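Local coordinates for RagB/SusD family nutrient uptake outer membrane protein (Bacteroides thetaiotaomicron, PDB 7KV2) that probably binds beta-glucan at the bacterial cell surface, as a SusD-family outer-membrane protein that serves nutrient uptake, at residues A[71-74]-A[75-78]; A[330-333]-A[334-338]; A[455-459]-A[460-464]. All blocks are in the same frame, centred on the assembly; numbering follows the deposited sequence.

Contact 1 of 3, residues A[71-74]-A[75-78]; sequences NLMS and DIMA
Asp75 and Ser74 carry most of this contact at the C-terminal end of helix 70-75, with Ile76 next in line. The amide of Asp75 closes a regular helical turn, its N lying 3.1 Å from Asn71 O and in the plane of that carbonyl. CG of Asp75 stands beside its own backbone N, anti to the carbonyl carbon (chi1 -74°), which turns the carboxylate back along the helix. OD1 accepts from a water at 2.7 Å, and the same water is hydrogen-bonded to Ser74 OG at 2.8 Å, joining the two neighbouring side chains through one molecule. OD2 faces the other way and accepts from Gly461 N in the loop before helix 463-469.

Ile76 N follows with a bond of 2.9 Å to Leu72 O. The Ile76 side chain straddles that same oxygen, CG1 and CG2 each 3.3 Å from Leu72 O. As the helix ends, Met77 N reaches back only three residues, 2.9 Å from Ser74 O and well above the carbonyl plane. A type I beta turn from Asp75 to Ala78 follows, closed by Ala78 N on Asp75 O at 3.0 Å. Met73 O finds no polar partner in the model; the CE methyl of Met77 lies against it at 3.4 Å.

All of this is buried. Helix 463-469 lies against Ser74 and Met77 through Tyr464, helix 92-98 packs on Met73 and Ile76 through Trp94, and helix 299-303 sits against Asn71 and Leu72.

Contact 2 of 3, residues A[330-333]-A[334-338]; sequences ERYS and NNDTR
Tyr332 meets Asp336 and Arg338 where the chain leaves helix 326-331, makes a type I beta turn from Ser333 to Asp336, and enters helix 337-342 with Asp336 as its N-cap. The turn is closed by Asp336 N bonding to Ser333 O at 3.0 Å, the donor standing far above the carbonyl plane.

Asp336 does the capping with its side chain. Its CG lies anti to the backbone N (chi1 -165°), which swings the carboxylate over the first turn of the helix, where OD1 accepts from Arg338 N at 3.0 Å. The same oxygen takes a second bond, on its syn lone pair, from Arg338 NE. OD2 receives Arg338 NH2, so the guanidinium grips the carboxylate side-on, one nitrogen to each oxygen, and the pair fixes the rotation of the acid. A bend at chi3 (-72°) folds the arginine back far enough to do this. Its remaining nitrogen, NH1, makes salt bridges to Glu452 and Glu456, placing the guanidinium among three carboxylates, which would be expected to stabilise its positive charge.

The Tyr332 ring stands nearly upright to the carboxylate, the two planes 85° apart. It presents an edge to the acid: CD1 is 3.6 Å from OD2, which lies in the ring plane. Further along that edge, CE1 rests 3.8 Å from Arg338 CB, while the backbone at Arg338 C lies over one face, offset toward the rim. The phenol OH hydrogen-bonds to Leu455 O on helix 446-456. At the mouth of the turn, a water donates to Asp336 OD2 at 2.6 Å and accepts from Ser333 N.

Contact 3 of 3, residues A[455-459]-A[460-464]; sequences LEFVG and EGKRY
Glu456, the last residue of helix 446-456, touches the second segment through its backbone: its O lies 3.3 Å from Glu460 OE2. These are two acceptors, and each has a donor of its own, Tyr259 OH for the carbonyl and Lys377 with Arg404 for the carboxylate. The Glu456 side chain turns back over Phe457, its CG 3.5 Å above the centre of the ring.

Phe457 is where the chain leaves helical geometry and a type II beta turn begins. Its carbonyl oxygen receives Glu460 N at 3.1 Å, the donor some 40° out of the carbonyl plane, and also a water at 2.8 Å that accepts in turn from Lys462 N. The ring presents an edge to the acid, CD1 3.8 Å from Glu460 OE2 and the two planes 70° apart. Lys462 comes in obliquely with the aliphatic part of its chain, its CG 3.6 Å from Phe457 CB; a bend at chi2 (-66°) then carries the amine away to Ile402 O and Glu407.

Val458 and Gly459 form the corner of the turn, and Gly459 has the positive phi usual at the third position of type II. An alanine in place of Glu460 would probably leave Lys377 and Arg404 without this shared negative charge and open a gap at the edge of the Phe457 ring.

The bend joins helix 446-456 to helix 463-469. Helix 405-417 packs on Phe457 through Leu410, strand 400-404 touches Phe457 with Arg404 and Lys462 with Tyr403, and helix 337-342 touches Val458 through Thr342.

In the fold
Contact 3 is the hub, touching both of the others, while contacts 1 and 2 stay about 8 Å apart at their nearest atoms. Toward contact 1, centred about 9 Å away, the bend at 457-461 is held by two polar side chains: Asn71 ND2 lies 2.9 Å from Gly459 O, and Asp75 OD2 lies 2.9 Å from Gly461 N. Toward contact 2, centred about 15 Å off, Tyr332 OH sits 2.7 Å from Leu455 O and Arg338 NH1 2.9 Å from Glu456 OE1. The bend therefore ties 71-78 to 330-338. 1,2-Ethanediol, probably from the crystallisation liquor, lies about 5 Å from the side chains of Ser74 and Lys462; the sodium site uses other residues.

Contact 1 of 3, residues A[71-74]-A[75-78]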
# COMPACT_ATOMS: atom_id res chain seq x y z
N ASN A 71 -0.81 -3.76 -0.51
CA ASN A 71 0.35 -3.72 0.39
C ASN A 71 0.94 -5.13 0.53
O ASN A 71 2.15 -5.23 0.48
CB ASN A 71 -0.01 -3.11 1.77
CG ASN A 71 -1.21 -3.70 2.48
OD1 ASN A 71 -2.20 -4.07 1.86
ND2 ASN A 71 -1.11 -3.87 3.82
N LEU A 72 0.15 -6.14 0.85
CA LEU A 72 0.69 -7.47 1.18
C LEU A 72 1.27 -8.07 -0.11
O LEU A 72 2.22 -8.88 0.02
CB LEU A 72 -0.37 -8.44 1.73
CG LEU A 72 -1.08 -8.07 3.03
CD1 LEU A 72 -1.95 -9.24 3.51
CD2 LEU A 72 -0.09 -7.69 4.06
N MET A 73 0.69 -7.75 -1.26
CA MET A 73 1.17 -8.36 -2.52
C MET A 73 2.67 -8.05 -2.72
O MET A 73 3.40 -8.95 -3.27
CB MET A 73 0.34 -7.98 -3.75
CG MET A 73 -1.09 -8.51 -3.76
SD MET A 73 -1.28 -10.29 -3.52
CE MET A 73 -1.32 -10.42 -1.73
N SER A 74 3.17 -6.87 -2.32
CA SER A 74 4.63 -6.59 -2.33
C SER A 74 5.29 -7.14 -1.06
O SER A 74 6.40 -7.70 -1.17
CB SER A 74 4.93 -5.15 -2.62
OG SER A 74 4.57 -4.29 -1.55
N ASP A 75 4.70 -6.96 0.13
CA ASP A 75 5.44 -7.31 1.37
C ASP A 75 5.75 -8.81 1.41
O ASP A 75 6.76 -9.15 2.02
CB ASP A 75 4.72 -6.83 2.63
CG ASP A 75 4.83 -5.32 2.82
OD1 ASP A 75 5.94 -4.74 2.57
OD2 ASP A 75 3.82 -4.71 3.24
N ILE A 76 4.91 -9.68 0.85
CA ILE A 76 5.18 -11.14 0.90
C ILE A 76 6.49 -11.40 0.12
O ILE A 76 7.10 -12.46 0.35
CB ILE A 76 4.00 -11.99 0.41
CG1 ILE A 76 3.63 -11.69 -1.05
CG2 ILE A 76 2.83 -11.84 1.36
CD1 ILE A 76 2.45 -12.45 -1.63
N MET A 77 6.90 -10.51 -0.80
CA MET A 77 8.13 -10.73 -1.61
C MET A 77 9.38 -10.15 -0.93
O MET A 77 10.55 -10.32 -1.46
CB MET A 77 7.97 -10.19 -3.04
CG MET A 77 6.78 -10.81 -3.73
SD MET A 77 6.74 -10.49 -5.53
CE MET A 77 5.97 -8.87 -5.56
N ALA A 78 9.21 -9.54 0.25
CA ALA A 78 10.37 -8.95 0.96
C ALA A 78 10.80 -9.87 2.11
O ALA A 78 10.72 -11.12 1.99
CB ALA A 78 10.02 -7.55 1.41
O HOH W 1 6.85 -4.23 0.09

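Contact 2 of 3, residues A[330-333]-A[334-338]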
# COMPACT_ATOMS: atom_id res chain seq x y z
N GLU A 330 12.74 -9.22 16.36
CA GLU A 330 14.12 -9.18 16.93
C GLU A 330 14.96 -8.04 16.38
O GLU A 330 15.92 -7.71 17.04
CB GLU A 330 14.85 -10.50 16.63
CG GLU A 330 14.22 -11.65 17.34
CD GLU A 330 14.90 -13.00 17.08
OE1 GLU A 330 15.51 -13.17 15.99
OE2 GLU A 330 14.71 -13.88 17.95
N ARG A 331 14.62 -7.41 15.24
CA ARG A 331 15.49 -6.35 14.66
C ARG A 331 15.27 -5.03 15.42
O ARG A 331 16.19 -4.18 15.37
CB ARG A 331 15.34 -6.28 13.13
CG ARG A 331 14.39 -5.23 12.56
CD ARG A 331 14.52 -5.07 11.03
NE ARG A 331 14.45 -6.37 10.34
CZ ARG A 331 13.34 -6.89 9.77
NH1 ARG A 331 12.19 -6.23 9.80
NH2 ARG A 331 13.38 -8.06 9.17
N TYR A 332 14.19 -4.90 16.18
CA TYR A 332 13.86 -3.69 16.98
C TYR A 332 14.60 -3.66 18.32
O TYR A 332 14.65 -4.68 19.01
CB TYR A 332 12.35 -3.60 17.28
CG TYR A 332 11.53 -3.28 16.06
CD1 TYR A 332 11.46 -1.99 15.54
CD2 TYR A 332 10.93 -4.31 15.32
CE1 TYR A 332 10.73 -1.71 14.38
CE2 TYR A 332 10.19 -4.03 14.19
CZ TYR A 332 10.11 -2.73 13.68
OH TYR A 332 9.44 -2.48 12.49
N SER A 333 15.05 -2.47 18.70
CA SER A 333 15.42 -2.14 20.10
C SER A 333 14.18 -2.22 21.00
O SER A 333 13.05 -1.98 20.53
CB SER A 333 16.13 -0.81 20.10
OG SER A 333 16.09 -0.21 21.36
N ASN A 334 14.35 -2.63 22.27
CA ASN A 334 13.29 -2.77 23.32
C ASN A 334 12.47 -1.48 23.52
O ASN A 334 11.30 -1.58 23.93
CB ASN A 334 13.89 -3.05 24.72
CG ASN A 334 14.42 -4.46 24.84
OD1 ASN A 334 13.79 -5.41 24.37
ND2 ASN A 334 15.59 -4.59 25.45
N ASN A 335 13.06 -0.33 23.28
CA ASN A 335 12.37 0.97 23.50
C ASN A 335 11.91 1.57 22.15
O ASN A 335 11.45 2.73 22.17
CB ASN A 335 13.29 1.95 24.21
CG ASN A 335 14.54 2.17 23.40
OD1 ASN A 335 15.10 1.21 22.89
ND2 ASN A 335 14.94 3.41 23.25
N ASP A 336 12.03 0.84 21.04
CA ASP A 336 11.41 1.25 19.76
C ASP A 336 9.91 0.94 19.88
O ASP A 336 9.52 -0.30 19.91
CB ASP A 336 12.09 0.57 18.58
CG ASP A 336 11.76 1.19 17.24
OD1 ASP A 336 10.57 1.65 17.06
OD2 ASP A 336 12.69 1.25 16.38
N THR A 337 9.08 1.98 19.94
CA THR A 337 7.60 1.82 20.10
C THR A 337 7.03 1.07 18.87
O THR A 337 5.88 0.55 18.95
CB THR A 337 6.89 3.16 20.30
OG1 THR A 337 7.13 3.98 19.14
CG2 THR A 337 7.32 3.82 21.59
N ARG A 338 7.73 1.12 17.75
CA ARG A 338 7.27 0.45 16.49
C ARG A 338 7.26 -1.07 16.66
O ARG A 338 6.56 -1.74 15.89
CB ARG A 338 8.11 0.87 15.30
CG ARG A 338 8.05 2.37 15.06
CD ARG A 338 8.95 2.77 13.94
NE ARG A 338 10.37 2.69 14.35
CZ ARG A 338 11.37 3.33 13.76
NH1 ARG A 338 11.16 4.10 12.70
NH2 ARG A 338 12.60 3.20 14.27
O HOH W 2 14.86 -0.22 16.76

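Contact 3 of 3, residues A[455-459]-A[460-464]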
# COMPACT_ATOMS: atom_id res chain seq x y z
N LEU A 455 12.28 -0.21 9.29
CA LEU A 455 11.73 -0.20 10.67
C LEU A 455 10.33 0.46 10.67
O LEU A 455 9.47 0.01 11.43
CB LEU A 455 12.70 0.59 11.56
CG LEU A 455 14.07 -0.04 11.83
CD1 LEU A 455 14.96 0.91 12.63
CD2 LEU A 455 13.94 -1.34 12.60
N GLU A 456 10.14 1.47 9.81
CA GLU A 456 8.98 2.40 9.83
C GLU A 456 7.73 1.80 9.14
O GLU A 456 6.60 2.10 9.58
CB GLU A 456 9.41 3.71 9.15
CG GLU A 456 8.36 4.79 9.20
CD GLU A 456 7.97 5.36 10.55
OE1 GLU A 456 8.69 5.12 11.55
OE2 GLU A 456 6.90 6.04 10.59
N PHE A 457 7.90 1.01 8.09
CA PHE A 457 6.80 0.68 7.14
C PHE A 457 6.56 -0.82 6.98
O PHE A 457 6.04 -1.21 5.96
CB PHE A 457 7.12 1.29 5.76
CG PHE A 457 7.29 2.79 5.75
CD1 PHE A 457 6.26 3.61 6.14
CD2 PHE A 457 8.51 3.37 5.39
CE1 PHE A 457 6.41 4.99 6.15
CE2 PHE A 457 8.67 4.75 5.40
CZ PHE A 457 7.61 5.55 5.78
N VAL A 458 6.81 -1.64 7.97
CA VAL A 458 6.50 -3.08 7.85
C VAL A 458 5.03 -3.21 7.49
O VAL A 458 4.18 -2.64 8.17
CB VAL A 458 6.82 -3.87 9.12
CG1 VAL A 458 6.24 -5.29 9.05
CG2 VAL A 458 8.32 -3.88 9.45
N GLY A 459 4.70 -3.98 6.45
CA GLY A 459 3.31 -4.32 6.14
C GLY A 459 2.58 -3.21 5.41
O GLY A 459 1.37 -3.34 5.23
N GLU A 460 3.29 -2.17 4.97
CA GLU A 460 2.67 -1.00 4.31
C GLU A 460 3.06 -0.95 2.84
O GLU A 460 2.77 0.04 2.23
CB GLU A 460 3.04 0.32 4.99
CG GLU A 460 2.74 0.28 6.48
CD GLU A 460 2.87 1.63 7.19
OE1 GLU A 460 2.23 2.66 6.72
OE2 GLU A 460 3.64 1.69 8.16
N GLY A 461 3.63 -2.02 2.29
CA GLY A 461 3.89 -2.14 0.83
C GLY A 461 5.04 -1.27 0.34
O GLY A 461 4.98 -0.77 -0.84
N LYS A 462 6.08 -1.06 1.15
CA LYS A 462 7.25 -0.19 0.80
C LYS A 462 8.53 -1.02 0.60
O LYS A 462 9.29 -0.73 -0.35
CB LYS A 462 7.52 0.84 1.89
CG LYS A 462 6.28 1.62 2.32
CD LYS A 462 5.72 2.52 1.23
CE LYS A 462 4.41 3.17 1.66
NZ LYS A 462 3.90 4.19 0.72
N ARG A 463 8.76 -2.03 1.44
CA ARG A 463 10.09 -2.66 1.62
C ARG A 463 10.57 -3.32 0.30
O ARG A 463 11.78 -3.19 -0.04
CB ARG A 463 10.01 -3.67 2.77
CG ARG A 463 11.27 -4.50 3.00
CD ARG A 463 12.49 -3.64 3.35
NE ARG A 463 13.56 -4.53 3.79
CZ ARG A 463 14.83 -4.16 3.95
NH1 ARG A 463 15.23 -2.93 3.70
NH2 ARG A 463 15.71 -5.04 4.37
N TYR A 464 9.70 -4.04 -0.38
CA TYR A 464 10.11 -4.79 -1.59
C TYR A 464 10.62 -3.77 -2.61
O TYR A 464 11.75 -3.98 -3.11
CB TYR A 464 8.97 -5.59 -2.17
CG TYR A 464 9.35 -6.51 -3.31
CD1 TYR A 464 10.42 -7.39 -3.21
CD2 TYR A 464 8.65 -6.47 -4.51
CE1 TYR A 464 10.71 -8.28 -4.24
CE2 TYR A 464 8.96 -7.33 -5.56
CZ TYR A 464 10.00 -8.24 -5.42
OH TYR A 464 10.30 -9.11 -6.43
O HOH W 3 6.78 -2.44 3.56